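Local coordinates for tail fiber protein (Acinetobacter phage AM24, PDB 5W5P) that is a trimeric phage tailspike that probably recognises, and may cleave, the capsular polysaccharide of its Acinetobacter host, at residues 481-491 against 524-535. Residues are numbered along the deposited sequence; the frame is centred on the assembly and turned at random.
Sequences ISNLASQSSRA and SEGIGTGATTDV
Q487 reaches from the connection between strands 470-477 and 492-503 into the beta-hairpin loop that joins antiparallel strands 509-523 and 535-546, in the C-terminal beta domain beyond the parallel beta-helix. CB, CG and CD all pass S524 O, with Q487 CG 3.2 Å and CD 3.3 Å from it. CG stands anti to the carbonyl carbon (chi1 -80°) and the chain is extended beyond it, which carries the amide into the loop. There OE1 accepts from G526 N at 3.0 Å, the donor lying above the amide carbonyl plane, and more weakly from I527 N. NE2 donates to I527 O at 3.2 Å, on a lone pair in the carbonyl plane, and touches A531 CB. Bonds to both amide ends thus fix the flip of the side chain.

R490 works mostly within its own segment: NE and NH2 bind L484 O side-on, from the same face of its plane, closing the loop 484-490. The guanidinium meets the hairpin through water, which NH1 donates to and which in turn donates to S524 O at 2.8 Å. The R490 and V535 side chains cross at about a right angle, with R490 CD 4.1 Å from V535 CG1, while I481 CG2 meets V535 CG2 at 3.7 Å; V521 touches both I481 and V535.

E525 is bridged to the backbone of 487-491 by two waters, and its OE1 also bonds to Q522. The second subunit packs against both segments, and S524 OG bonds to I552 O of that chain, so the loop is held between its own chain and a neighbour. At the other end S482 OG donates to T533 O at 2.8 Å from above the carbonyl plane and accepts from a water that V535 N also binds.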
# COMPACT_ATOMS: atom_id res chain seq x y z
N ILE A 481 7.42 -35.41 -14.59
CA ILE A 481 8.72 -35.15 -15.20
C ILE A 481 8.69 -35.51 -16.68
O ILE A 481 9.13 -34.74 -17.54
CB ILE A 481 9.83 -35.91 -14.46
CG1 ILE A 481 9.91 -35.49 -13.00
CG2 ILE A 481 11.17 -35.68 -15.14
CD1 ILE A 481 11.02 -36.20 -12.23
N SER A 482 8.16 -36.70 -16.99
CA SER A 482 8.04 -37.12 -18.39
C SER A 482 7.10 -36.22 -19.18
O SER A 482 7.24 -36.14 -20.41
CB SER A 482 7.54 -38.57 -18.46
OG SER A 482 8.42 -39.44 -17.77
N ASN A 483 6.16 -35.55 -18.52
CA ASN A 483 5.21 -34.70 -19.22
C ASN A 483 5.83 -33.39 -19.71
O ASN A 483 5.28 -32.76 -20.62
CB ASN A 483 4.01 -34.39 -18.32
CG ASN A 483 2.84 -35.32 -18.57
OD1 ASN A 483 1.75 -34.87 -18.93
ND2 ASN A 483 3.07 -36.62 -18.41
N LEU A 484 6.96 -32.97 -19.14
CA LEU A 484 7.60 -31.74 -19.56
C LEU A 484 8.02 -31.82 -21.02
O LEU A 484 8.40 -32.88 -21.53
CB LEU A 484 8.83 -31.45 -18.69
CG LEU A 484 8.55 -31.33 -17.19
CD1 LEU A 484 9.83 -31.03 -16.42
CD2 LEU A 484 7.50 -30.26 -16.93
N ALA A 485 7.94 -30.68 -21.71
CA ALA A 485 8.19 -30.66 -23.15
C ALA A 485 9.67 -30.81 -23.46
O ALA A 485 10.05 -31.59 -24.34
CB ALA A 485 7.63 -29.38 -23.76
N SER A 486 10.52 -30.09 -22.75
CA SER A 486 11.95 -30.05 -23.05
C SER A 486 12.71 -31.12 -22.29
O SER A 486 12.45 -31.37 -21.11
CB SER A 486 12.53 -28.67 -22.72
OG SER A 486 12.39 -27.79 -23.82
N GLN A 487 13.66 -31.76 -22.98
CA GLN A 487 14.50 -32.76 -22.33
C GLN A 487 15.33 -32.15 -21.21
O GLN A 487 15.49 -32.76 -20.14
CB GLN A 487 15.40 -33.45 -23.35
CG GLN A 487 14.71 -34.53 -24.17
CD GLN A 487 15.61 -35.12 -25.23
OE1 GLN A 487 16.64 -34.55 -25.58
NE2 GLN A 487 15.22 -36.28 -25.77
N SER A 488 15.86 -30.94 -21.42
CA SER A 488 16.75 -30.33 -20.45
C SER A 488 16.05 -29.93 -19.15
O SER A 488 16.74 -29.68 -18.16
CB SER A 488 17.44 -29.11 -21.07
OG SER A 488 16.49 -28.23 -21.65
N SER A 489 14.72 -29.88 -19.13
CA SER A 489 13.99 -29.51 -17.93
C SER A 489 13.71 -30.69 -17.00
O SER A 489 13.28 -30.46 -15.87
CB SER A 489 12.66 -28.85 -18.29
OG SER A 489 12.78 -28.03 -19.43
N ARG A 490 13.96 -31.92 -17.44
CA ARG A 490 13.44 -33.08 -16.71
C ARG A 490 14.34 -33.47 -15.54
O ARG A 490 13.85 -33.66 -14.42
CB ARG A 490 13.26 -34.26 -17.66
CG ARG A 490 12.39 -33.94 -18.86
CD ARG A 490 11.70 -35.17 -19.40
NE ARG A 490 10.84 -34.85 -20.53
CZ ARG A 490 11.10 -35.19 -21.79
NH1 ARG A 490 12.20 -35.87 -22.08
NH2 ARG A 490 10.26 -34.86 -22.76
N ALA A 491 15.64 -33.59 -15.78
CA ALA A 491 16.55 -34.15 -14.78
C ALA A 491 16.59 -33.31 -13.51
O ALA A 491 16.41 -32.08 -13.54
CB ALA A 491 17.96 -34.29 -15.36
N SER A 524 16.46 -39.29 -21.40
CA SER A 524 17.09 -38.92 -22.65
C SER A 524 17.32 -37.41 -22.69
O SER A 524 16.41 -36.62 -22.43
CB SER A 524 16.22 -39.36 -23.83
OG SER A 524 15.87 -40.73 -23.72
N GLU A 525 18.55 -37.01 -23.03
CA GLU A 525 18.92 -35.60 -23.08
C GLU A 525 19.92 -35.40 -24.21
O GLU A 525 20.98 -36.03 -24.22
CB GLU A 525 19.52 -35.13 -21.75
CG GLU A 525 19.75 -33.64 -21.66
CD GLU A 525 19.64 -33.12 -20.23
OE1 GLU A 525 19.47 -33.95 -19.32
OE2 GLU A 525 19.73 -31.89 -20.03
N GLY A 526 19.58 -34.52 -25.16
CA GLY A 526 20.40 -34.31 -26.33
C GLY A 526 20.23 -35.33 -27.43
O GLY A 526 21.08 -35.43 -28.31
N ILE A 527 19.13 -36.08 -27.40
CA ILE A 527 18.93 -37.22 -28.29
C ILE A 527 17.70 -36.97 -29.15
O ILE A 527 16.62 -36.68 -28.62
CB ILE A 527 18.77 -38.53 -27.49
CG1 ILE A 527 20.07 -38.86 -26.76
CG2 ILE A 527 18.36 -39.67 -28.41
CD1 ILE A 527 19.95 -40.04 -25.83
N GLY A 528 17.87 -37.07 -30.46
CA GLY A 528 16.76 -36.95 -31.38
C GLY A 528 16.09 -38.28 -31.66
O GLY A 528 15.12 -38.65 -31.00
N THR A 529 16.62 -39.02 -32.64
CA THR A 529 16.05 -40.31 -32.98
C THR A 529 16.25 -41.30 -31.84
O THR A 529 17.36 -41.47 -31.35
CB THR A 529 16.69 -40.84 -34.27
OG1 THR A 529 16.45 -39.92 -35.33
CG2 THR A 529 16.09 -42.19 -34.64
N GLY A 530 15.16 -41.94 -31.42
CA GLY A 530 15.20 -42.96 -30.39
C GLY A 530 14.98 -42.48 -28.97
O GLY A 530 14.96 -43.30 -28.05
N ALA A 531 14.82 -41.17 -28.77
CA ALA A 531 14.64 -40.65 -27.42
C ALA A 531 13.32 -41.10 -26.83
O ALA A 531 12.34 -41.34 -27.54
CB ALA A 531 14.72 -39.12 -27.43
N THR A 532 13.30 -41.24 -25.50
CA THR A 532 12.10 -41.63 -24.78
C THR A 532 11.77 -40.58 -23.73
O THR A 532 12.64 -39.82 -23.29
CB THR A 532 12.27 -43.00 -24.10
OG1 THR A 532 11.11 -43.29 -23.31
CG2 THR A 532 13.49 -42.98 -23.20
N THR A 533 10.50 -40.55 -23.33
CA THR A 533 10.06 -39.66 -22.26
C THR A 533 10.31 -40.24 -20.88
O THR A 533 10.27 -39.49 -19.90
CB THR A 533 8.58 -39.34 -22.40
OG1 THR A 533 7.81 -40.54 -22.27
CG2 THR A 533 8.28 -38.69 -23.74
N ASP A 534 10.55 -41.55 -20.77
CA ASP A 534 10.79 -42.16 -19.47
C ASP A 534 12.05 -41.56 -18.84
O ASP A 534 13.05 -41.32 -19.51
CB ASP A 534 10.95 -43.67 -19.61
CG ASP A 534 9.73 -44.34 -20.22
OD1 ASP A 534 8.63 -43.75 -20.18
OD2 ASP A 534 9.88 -45.46 -20.75
N VAL A 535 11.99 -41.32 -17.53
CA VAL A 535 13.14 -40.88 -16.76
C VAL A 535 13.36 -41.87 -15.62
O VAL A 535 12.40 -42.39 -15.04
CB VAL A 535 12.95 -39.45 -16.22
CG1 VAL A 535 13.08 -38.44 -17.36
CG2 VAL A 535 11.62 -39.31 -15.50
O HOH W 1 9.29 -41.73 -16.41
O HOH W 2 17.03 -33.71 -18.34
O HOH W 3 19.06 -30.96 -17.77
O HOH W 4 14.24 -36.93 -20.71